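3-oxoacyl-(Acyl-carrier protein) synthase (Burkholderia xenovorans, PDB 4EFI) probably catalyses the condensation that lengthens an acyl chain on acyl carrier protein. Local coordinates at residues A17-K29 with L341-T354. Sequence-based numbering, arbitrary orientation.
Sequences ARIAGVVSCVPSK and LAVGPLNIVDTIET
Ser24 and Val26 of strand 17-26 each use both N-H and C=O to bond the parallel segment 349-354, through Asp350, Ile352 and Thr354. Ser24 N donates to Asp350 O (2.9 Å), and Ser24 O receives the N-H of Ile352 at 2.8 Å, nearly straight at 168°. The alternation begins with Val22 N bonding Ile348 O and ends with Thr354 N on Val26 O. Beyond it, Ser28 N reaches the hydroxyl OG1 of Thr354 (3.0 Å), which chi1 of 57° swings between the terminal residue's own N and carbonyl carbon. Water also joins these ends, donating to both Ser28 O and Glu353 OE1, whose carboxylate pairs with Arg58. Toward Ile19 the chains part: one water accepts from Gly344 N and donates to Ile19 O, another links Ile19 N to Ala342 O.

Leu346 packs against Ile19 where the strands have separated; the two side chains cross at about a right angle, with CD1 of Leu346 4.1 Å from CG2 of Ile19, while CD2 sits against Ile19 O. Farther along, Ile352 CG1 packs beside Cys25 CB at 3.8 Å, on the face where Val23 meets Leu77 of helix 66-81. On the other face, Ser24 OG and Thr351 OG1 both hydrogen-bond Thr311 of helix 305-313. With strand 176-184 flanking 17-26 on its other side, the chain's last strand closes one edge of a mixed sheet between helices, consistent with the layered thiolase fold.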
loop_
_atom_site.group_PDB
_atom_site.type_symbol
_atom_site.label_atom_id
_atom_site.label_comp_id
_atom_site.label_asym_id
_atom_site.label_seq_id
_atom_site.Cartn_x
_atom_site.Cartn_y
_atom_site.Cartn_z
ATOM N N ALA A 17 11.553 16.874 -5.696
ATOM C CA ALA A 17 10.828 16.439 -4.507
ATOM C C ALA A 17 11.460 15.191 -3.936
ATOM O O ALA A 17 11.995 14.377 -4.689
ATOM C CB ALA A 17 9.370 16.146 -4.850
ATOM N N ARG A 18 11.388 15.024 -2.622
ATOM C CA ARG A 18 11.965 13.864 -1.960
ATOM C C ARG A 18 11.066 13.390 -0.838
ATOM O O ARG A 18 10.290 14.165 -0.258
ATOM C CB ARG A 18 13.352 14.192 -1.385
ATOM C CG ARG A 18 13.360 15.288 -0.334
ATOM C CD ARG A 18 14.770 15.648 0.159
ATOM N NE ARG A 18 15.313 14.666 1.096
ATOM C CZ ARG A 18 15.031 14.630 2.395
ATOM N NH1 ARG A 18 15.567 13.693 3.164
ATOM N NH2 ARG A 18 14.208 15.526 2.923
ATOM N N ILE A 19 11.162 12.104 -0.535
ATOM C CA ILE A 19 10.562 11.563 0.659
ATOM C C ILE A 19 11.360 12.086 1.856
ATOM O O ILE A 19 12.591 11.951 1.911
ATOM C CB ILE A 19 10.551 10.029 0.648
ATOM C CG1 ILE A 19 9.670 9.529 -0.493
ATOM C CG2 ILE A 19 10.064 9.499 1.983
ATOM C CD1 ILE A 19 9.719 8.020 -0.711
ATOM N N ALA A 20 10.655 12.675 2.819
ATOM C CA ALA A 20 11.274 13.252 4.004
ATOM C C ALA A 20 11.107 12.399 5.269
ATOM O O ALA A 20 11.818 12.618 6.250
ATOM C CB ALA A 20 10.690 14.643 4.245
ATOM N N GLY A 21 10.174 11.455 5.276
ATOM C CA GLY A 21 9.922 10.622 6.446
ATOM C C GLY A 21 8.740 9.722 6.192
ATOM O O GLY A 21 7.903 10.049 5.328
ATOM N N VAL A 22 8.656 8.608 6.913
ATOM C CA VAL A 22 7.532 7.673 6.784
ATOM C C VAL A 22 7.247 7.071 8.168
ATOM O O VAL A 22 8.164 6.613 8.848
ATOM C CB VAL A 22 7.850 6.491 5.837
ATOM C CG1 VAL A 22 6.603 5.621 5.620
ATOM C CG2 VAL A 22 8.417 6.947 4.508
ATOM N N VAL A 23 5.996 7.127 8.608
ATOM C CA VAL A 23 5.597 6.429 9.822
ATOM C C VAL A 23 4.394 5.525 9.526
ATOM O O VAL A 23 3.443 5.942 8.825
ATOM C CB VAL A 23 5.230 7.398 10.960
ATOM C CG1 VAL A 23 4.702 6.664 12.181
ATOM C CG2 VAL A 23 6.436 8.239 11.338
ATOM N N SER A 24 4.403 4.331 10.094
ATOM C CA SER A 24 3.270 3.406 10.012
ATOM C C SER A 24 2.666 3.251 11.388
ATOM O O SER A 24 3.405 3.230 12.386
ATOM C CB SER A 24 3.719 2.032 9.530
ATOM O OG SER A 24 4.330 2.092 8.255
ATOM N N CYS A 25 1.357 3.079 11.445
ATOM C CA CYS A 25 0.638 2.780 12.681
ATOM C C CYS A 25 -0.238 1.558 12.445
ATOM O O CYS A 25 -1.061 1.514 11.509
ATOM C CB CYS A 25 -0.239 3.961 13.110
ATOM S SG CYS A 25 -1.169 3.644 14.636
ATOM N N VAL A 26 -0.073 0.546 13.282
ATOM C CA VAL A 26 -0.861 -0.678 13.220
ATOM C C VAL A 26 -1.719 -0.828 14.473
ATOM O O VAL A 26 -1.359 -0.353 15.546
ATOM C CB VAL A 26 0.017 -1.936 13.048
ATOM C CG1 VAL A 26 0.717 -1.888 11.723
ATOM C CG2 VAL A 26 1.037 -2.107 14.210
ATOM N N PRO A 27 -2.876 -1.489 14.359
ATOM C CA PRO A 27 -3.645 -1.823 15.561
ATOM C C PRO A 27 -2.793 -2.605 16.541
ATOM O O PRO A 27 -2.010 -3.461 16.168
ATOM C CB PRO A 27 -4.811 -2.667 15.005
ATOM C CG PRO A 27 -4.981 -2.160 13.621
ATOM C CD PRO A 27 -3.563 -1.911 13.136
ATOM N N SER A 28 -2.980 -2.333 17.827
ATOM C CA SER A 28 -2.313 -3.082 18.873
ATOM C C SER A 28 -2.884 -4.488 19.015
ATOM O O SER A 28 -2.204 -5.345 19.568
ATOM C CB SER A 28 -2.385 -2.344 20.216
ATOM O OG SER A 28 -3.703 -2.190 20.640
ATOM N N LYS A 29 -4.081 -4.726 18.491
ATOM C CA LYS A 29 -4.674 -6.060 18.517
ATOM C C LYS A 29 -3.900 -7.017 17.612
ATOM O O LYS A 29 -3.973 -6.924 16.386
ATOM C CB LYS A 29 -6.138 -5.998 18.079
ATOM N N LEU A 341 13.540 5.330 -7.248
ATOM C CA LEU A 341 14.138 6.573 -6.802
ATOM C C LEU A 341 15.090 6.310 -5.623
ATOM O O LEU A 341 15.039 5.259 -4.977
ATOM C CB LEU A 341 13.069 7.607 -6.402
ATOM C CG LEU A 341 12.377 7.416 -5.056
ATOM C CD1 LEU A 341 11.457 8.592 -4.771
ATOM C CD2 LEU A 341 11.597 6.127 -4.974
ATOM N N ALA A 342 15.947 7.291 -5.362
ATOM C CA ALA A 342 16.789 7.326 -4.172
ATOM C C ALA A 342 16.002 7.880 -2.990
ATOM O O ALA A 342 15.242 8.848 -3.119
ATOM C CB ALA A 342 18.023 8.161 -4.430
ATOM N N VAL A 343 16.182 7.271 -1.827
ATOM C CA VAL A 343 15.512 7.682 -0.606
ATOM C C VAL A 343 16.492 7.696 0.564
ATOM O O VAL A 343 17.214 6.727 0.777
ATOM C CB VAL A 343 14.381 6.720 -0.257
ATOM C CG1 VAL A 343 13.696 7.156 1.022
ATOM C CG2 VAL A 343 13.365 6.584 -1.419
ATOM N N GLY A 344 16.539 8.794 1.311
ATOM C CA GLY A 344 17.332 8.856 2.520
ATOM C C GLY A 344 18.694 9.500 2.319
ATOM O O GLY A 344 19.045 9.927 1.209
ATOM N N PRO A 345 19.482 9.580 3.389
ATOM C CA PRO A 345 19.128 9.054 4.713
ATOM C C PRO A 345 17.961 9.760 5.374
ATOM O O PRO A 345 17.761 10.959 5.153
ATOM C CB PRO A 345 20.396 9.262 5.537
ATOM C CG PRO A 345 21.168 10.317 4.827
ATOM C CD PRO A 345 20.808 10.218 3.381
ATOM N N LEU A 346 17.222 9.014 6.184
ATOM C CA LEU A 346 16.065 9.526 6.907
ATOM C C LEU A 346 16.157 9.135 8.361
ATOM O O LEU A 346 16.374 7.962 8.668
ATOM C CB LEU A 346 14.768 8.931 6.351
ATOM C CG LEU A 346 14.414 9.161 4.889
ATOM C CD1 LEU A 346 13.064 8.525 4.579
ATOM C CD2 LEU A 346 14.426 10.646 4.567
ATOM N N ASN A 347 15.954 10.097 9.250
ATOM C CA ASN A 347 15.843 9.813 10.677
ATOM C C ASN A 347 14.443 9.411 11.140
ATOM O O ASN A 347 14.299 8.687 12.121
ATOM C CB ASN A 347 16.284 11.027 11.499
ATOM C CG ASN A 347 17.763 11.327 11.369
ATOM O OD1 ASN A 347 18.591 10.417 11.271
ATOM N ND2 ASN A 347 18.106 12.615 11.373
ATOM N N ILE A 348 13.407 9.889 10.443
ATOM C CA ILE A 348 12.033 9.668 10.867
ATOM C C ILE A 348 11.433 8.573 10.009
ATOM O O ILE A 348 10.824 8.820 8.959
ATOM C CB ILE A 348 11.182 10.961 10.855
ATOM C CG1 ILE A 348 11.905 12.060 11.634
ATOM C CG2 ILE A 348 9.813 10.725 11.460
ATOM C CD1 ILE A 348 12.257 11.669 13.084
ATOM N N VAL A 349 11.677 7.343 10.434
ATOM C CA VAL A 349 11.126 6.139 9.837
ATOM C C VAL A 349 10.744 5.274 11.030
ATOM O O VAL A 349 11.624 4.869 11.799
ATOM C CB VAL A 349 12.175 5.395 9.000
ATOM C CG1 VAL A 349 11.590 4.101 8.437
ATOM C CG2 VAL A 349 12.712 6.294 7.894
ATOM N N ASP A 350 9.463 5.008 11.251
ATOM C CA ASP A 350 9.036 4.362 12.490
ATOM C C ASP A 350 7.740 3.603 12.301
ATOM O O ASP A 350 6.995 3.888 11.384
ATOM C CB ASP A 350 8.874 5.399 13.595
ATOM C CG ASP A 350 9.432 4.928 14.934
ATOM O OD1 ASP A 350 9.503 3.694 15.186
ATOM O OD2 ASP A 350 9.810 5.812 15.728
ATOM N N THR A 351 7.513 2.637 13.183
ATOM C CA THR A 351 6.291 1.849 13.227
ATOM C C THR A 351 5.774 1.919 14.657
ATOM O O THR A 351 6.512 1.590 15.599
ATOM C CB THR A 351 6.519 0.377 12.841
ATOM O OG1 THR A 351 7.239 0.304 11.608
ATOM C CG2 THR A 351 5.211 -0.333 12.701
ATOM N N ILE A 352 4.545 2.396 14.842
ATOM C CA ILE A 352 3.926 2.534 16.153
ATOM C C ILE A 352 2.629 1.738 16.155
ATOM O O ILE A 352 2.169 1.282 15.113
ATOM C CB ILE A 352 3.630 4.016 16.493
ATOM C CG1 ILE A 352 2.673 4.647 15.472
ATOM C CG2 ILE A 352 4.937 4.811 16.523
ATOM C CD1 ILE A 352 2.175 6.040 15.854
ATOM N N GLU A 353 2.020 1.585 17.320
ATOM C CA GLU A 353 0.712 0.958 17.376
ATOM C C GLU A 353 -0.298 1.871 18.024
ATOM O O GLU A 353 0.047 2.889 18.634
ATOM C CB GLU A 353 0.763 -0.428 18.028
ATOM C CG GLU A 353 1.182 -0.449 19.428
ATOM C CD GLU A 353 1.357 -1.883 20.018
ATOM O OE1 GLU A 353 1.304 -2.941 19.323
ATOM O OE2 GLU A 353 1.556 -1.943 21.251
ATOM N N THR A 354 -1.562 1.529 17.859
ATOM C CA THR A 354 -2.626 2.285 18.484
ATOM C C THR A 354 -2.576 2.175 20.004
ATOM O O THR A 354 -1.883 1.300 20.561
ATOM C CB THR A 354 -4.001 1.770 18.033
ATOM O OG1 THR A 354 -4.110 0.367 18.328
ATOM C CG2 THR A 354 -4.209 1.980 16.548
ATOM O OXT THR A 354 -3.255 2.950 20.686
HETATM O O HOH W 1 14.822 11.074 0.595
HETATM O O HOH W 2 13.078 10.585 -2.063
HETATM O O HOH W 3 13.506 11.841 8.330
HETATM O O HOH W 4 -6.081 -0.201 20.038
HETATM O O HOH W 5 0.206 -5.164 20.770
HETATM O O HOH W 6 -3.087 0.074 22.492
#